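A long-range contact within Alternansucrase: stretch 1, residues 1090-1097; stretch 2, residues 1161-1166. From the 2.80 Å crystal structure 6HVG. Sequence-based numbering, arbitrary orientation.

Stretch 1, residues 1090-1097: SSGDTNYG
Stretch 2 (1161-1166) IYALPG

Two loop segments of one chain, at least 67 residues apart in sequence where they touch, meet over a small area: 268 Å² is buried, both sides summed. The nearest pair of CA atoms, Ser1091 CA and Ala1163 CA, lies 6.2 Å apart and sets the register. No hydrogen bond crosses between the stretches, so the contact rests on van der Waals packing.

The backbone of stretch 1 is shaped by a type II' beta turn from Ser1091 (phi/psi -77/-15) to Thr1094. Its central residues are Gly1092 (68/-136) and Asp1093 (-84/-5); the positive phi at the first of these favours glycine. Closure is loose: Thr1094 N donates a weak hydrogen bond to Ser1091 O at 3.3 Å, and Thr1094 OG1 donates another weak one to the same Ser1091 O, also at 3.3 Å. At the start of the turn, Gly1092 N reaches back to Ser1090 OG, just ahead of it, donating a hydrogen bond at 2.8 Å with an N-H...acceptor angle of 136°; the Ser1090 rotamer is t (172°). After the turn, Thr1094 (-63/131), Asn1095 (-158/101) and Tyr1096 (-79/-27) carry the chain on. The CA-to-CB bonds of Thr1094 and Tyr1096 point toward stretch 2, whereas that of Asn1095 points away.

In stretch 2, Tyr1162 (-109/162) leads into Ala1163, whose phi/psi of 44/65 is left-handed, followed by Leu1164 (-88/129) and Pro1165 (-80/-13, C-gamma endo). The small methyl of Ala1163 points toward stretch 1 and gathers three carbon-to-carbon contacts: Ala1163 CB lies 3.9 Å from Ser1091 CB, 3.8 Å from Thr1094 CG2 and 4.0 Å from Tyr1096 CE2. Thr1094 is in rotamer m (-54°).

The aromatic packing centres on Tyr1096, which has the largest covered area, 75 Å². With chi1 -65° (m) and chi2 -59°, its CE2 and OH atoms reach the backbone from Ala1163 to Pro1165. Ala1163 C sits at the ring edge, near its plane, 3.6 Å from Tyr1096 CE2, while Leu1164 O approaches the same CE2 obliquely at 3.4 Å. Farther out, Tyr1096 OH is 3.7 Å from both Pro1165 CA and Pro1165 CB. The CA-to-CB bond of Leu1164 points away (chi1 -58°, m; chi2 158°, t); its closest atom to Tyr1096 is the carbonyl O.

The remaining contact is polar against carbon. Ser1091, in rotamer p (54°), points toward stretch 2 and places OG 3.4 Å from Tyr1162 CB; this hydroxyl is hydrogen-bonded elsewhere in the structure. Tyr1162 (chi1 -75°, m; chi2 65°) starts toward stretch 1, but its end leads away.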

# COMPACT_ATOMS: atom_id res chain seq x y z
N SER A 1090 -13.45 -6.95 16.44
CA SER A 1090 -12.78 -7.23 15.18
C SER A 1090 -13.68 -7.99 14.21
O SER A 1090 -14.47 -8.86 14.61
CB SER A 1090 -11.52 -8.04 15.41
OG SER A 1090 -10.97 -8.48 14.17
N SER A 1091 -13.55 -7.63 12.93
CA SER A 1091 -14.21 -8.34 11.85
C SER A 1091 -13.49 -9.66 11.54
O SER A 1091 -14.04 -10.52 10.85
CB SER A 1091 -14.28 -7.48 10.59
OG SER A 1091 -12.99 -7.02 10.24
N GLY A 1092 -12.27 -9.81 12.04
CA GLY A 1092 -11.62 -11.11 12.08
C GLY A 1092 -11.23 -11.70 10.73
O GLY A 1092 -10.71 -10.99 9.87
N ASP A 1093 -11.51 -12.99 10.55
CA ASP A 1093 -11.22 -13.68 9.30
C ASP A 1093 -12.31 -13.51 8.25
O ASP A 1093 -12.13 -13.96 7.12
CB ASP A 1093 -11.00 -15.17 9.57
CG ASP A 1093 -9.68 -15.44 10.29
OD1 ASP A 1093 -8.77 -14.59 10.20
OD2 ASP A 1093 -9.54 -16.50 10.92
N THR A 1094 -13.42 -12.86 8.60
CA THR A 1094 -14.54 -12.66 7.68
C THR A 1094 -14.12 -11.83 6.48
O THR A 1094 -13.51 -10.79 6.63
CB THR A 1094 -15.74 -11.99 8.38
OG1 THR A 1094 -16.09 -12.75 9.54
CG2 THR A 1094 -16.96 -11.90 7.44
N ASN A 1095 -14.46 -12.31 5.29
CA ASN A 1095 -13.95 -11.73 4.05
C ASN A 1095 -14.86 -12.08 2.88
O ASN A 1095 -14.82 -13.20 2.36
CB ASN A 1095 -12.54 -12.26 3.79
CG ASN A 1095 -11.94 -11.79 2.48
OD1 ASN A 1095 -11.92 -12.52 1.49
ND2 ASN A 1095 -11.45 -10.56 2.48
N TYR A 1096 -15.70 -11.12 2.51
CA TYR A 1096 -16.72 -11.32 1.48
C TYR A 1096 -16.19 -11.25 0.04
O TYR A 1096 -16.73 -11.86 -0.89
CB TYR A 1096 -17.89 -10.35 1.72
CG TYR A 1096 -18.58 -10.68 3.02
CD1 TYR A 1096 -19.15 -11.94 3.24
CD2 TYR A 1096 -18.64 -9.76 4.05
CE1 TYR A 1096 -19.77 -12.26 4.45
CE2 TYR A 1096 -19.25 -10.07 5.26
CZ TYR A 1096 -19.82 -11.31 5.46
OH TYR A 1096 -20.44 -11.61 6.65
N GLY A 1097 -15.11 -10.53 -0.14
CA GLY A 1097 -14.35 -10.57 -1.36
C GLY A 1097 -13.12 -9.71 -1.15
O GLY A 1097 -13.00 -8.99 -0.12
N ILE A 1161 -15.57 0.83 7.86
CA ILE A 1161 -16.14 -0.28 8.58
C ILE A 1161 -15.97 -1.52 7.70
O ILE A 1161 -15.99 -1.40 6.48
CB ILE A 1161 -17.61 0.03 8.93
CG1 ILE A 1161 -18.20 -1.03 9.86
CG2 ILE A 1161 -18.46 0.18 7.68
CD1 ILE A 1161 -19.53 -0.61 10.46
N TYR A 1162 -15.76 -2.69 8.30
CA TYR A 1162 -15.46 -3.92 7.55
C TYR A 1162 -16.58 -4.94 7.53
O TYR A 1162 -17.46 -4.91 8.37
CB TYR A 1162 -14.25 -4.63 8.15
CG TYR A 1162 -12.88 -4.03 7.87
CD1 TYR A 1162 -12.53 -2.78 8.37
CD2 TYR A 1162 -11.91 -4.76 7.19
CE1 TYR A 1162 -11.25 -2.27 8.18
CE2 TYR A 1162 -10.65 -4.25 6.97
CZ TYR A 1162 -10.32 -3.01 7.48
OH TYR A 1162 -9.03 -2.55 7.30
N ALA A 1163 -16.51 -5.86 6.58
CA ALA A 1163 -17.30 -7.09 6.60
C ALA A 1163 -18.77 -6.90 6.98
O ALA A 1163 -19.23 -7.41 8.02
CB ALA A 1163 -16.64 -8.09 7.51
N LEU A 1164 -19.50 -6.19 6.12
CA LEU A 1164 -20.94 -6.01 6.26
C LEU A 1164 -21.64 -7.18 5.54
O LEU A 1164 -21.33 -7.46 4.40
CB LEU A 1164 -21.36 -4.68 5.65
CG LEU A 1164 -20.64 -3.47 6.27
CD1 LEU A 1164 -20.64 -2.28 5.34
CD2 LEU A 1164 -21.26 -3.07 7.60
N PRO A 1165 -22.58 -7.88 6.22
CA PRO A 1165 -23.06 -9.16 5.70
C PRO A 1165 -24.12 -9.11 4.58
O PRO A 1165 -24.36 -10.13 3.94
CB PRO A 1165 -23.68 -9.82 6.93
CG PRO A 1165 -24.17 -8.67 7.75
CD PRO A 1165 -23.13 -7.60 7.56
N GLY A 1166 -24.71 -7.95 4.33
CA GLY A 1166 -25.82 -7.83 3.40
C GLY A 1166 -25.41 -7.18 2.08
O GLY A 1166 -24.74 -6.14 2.08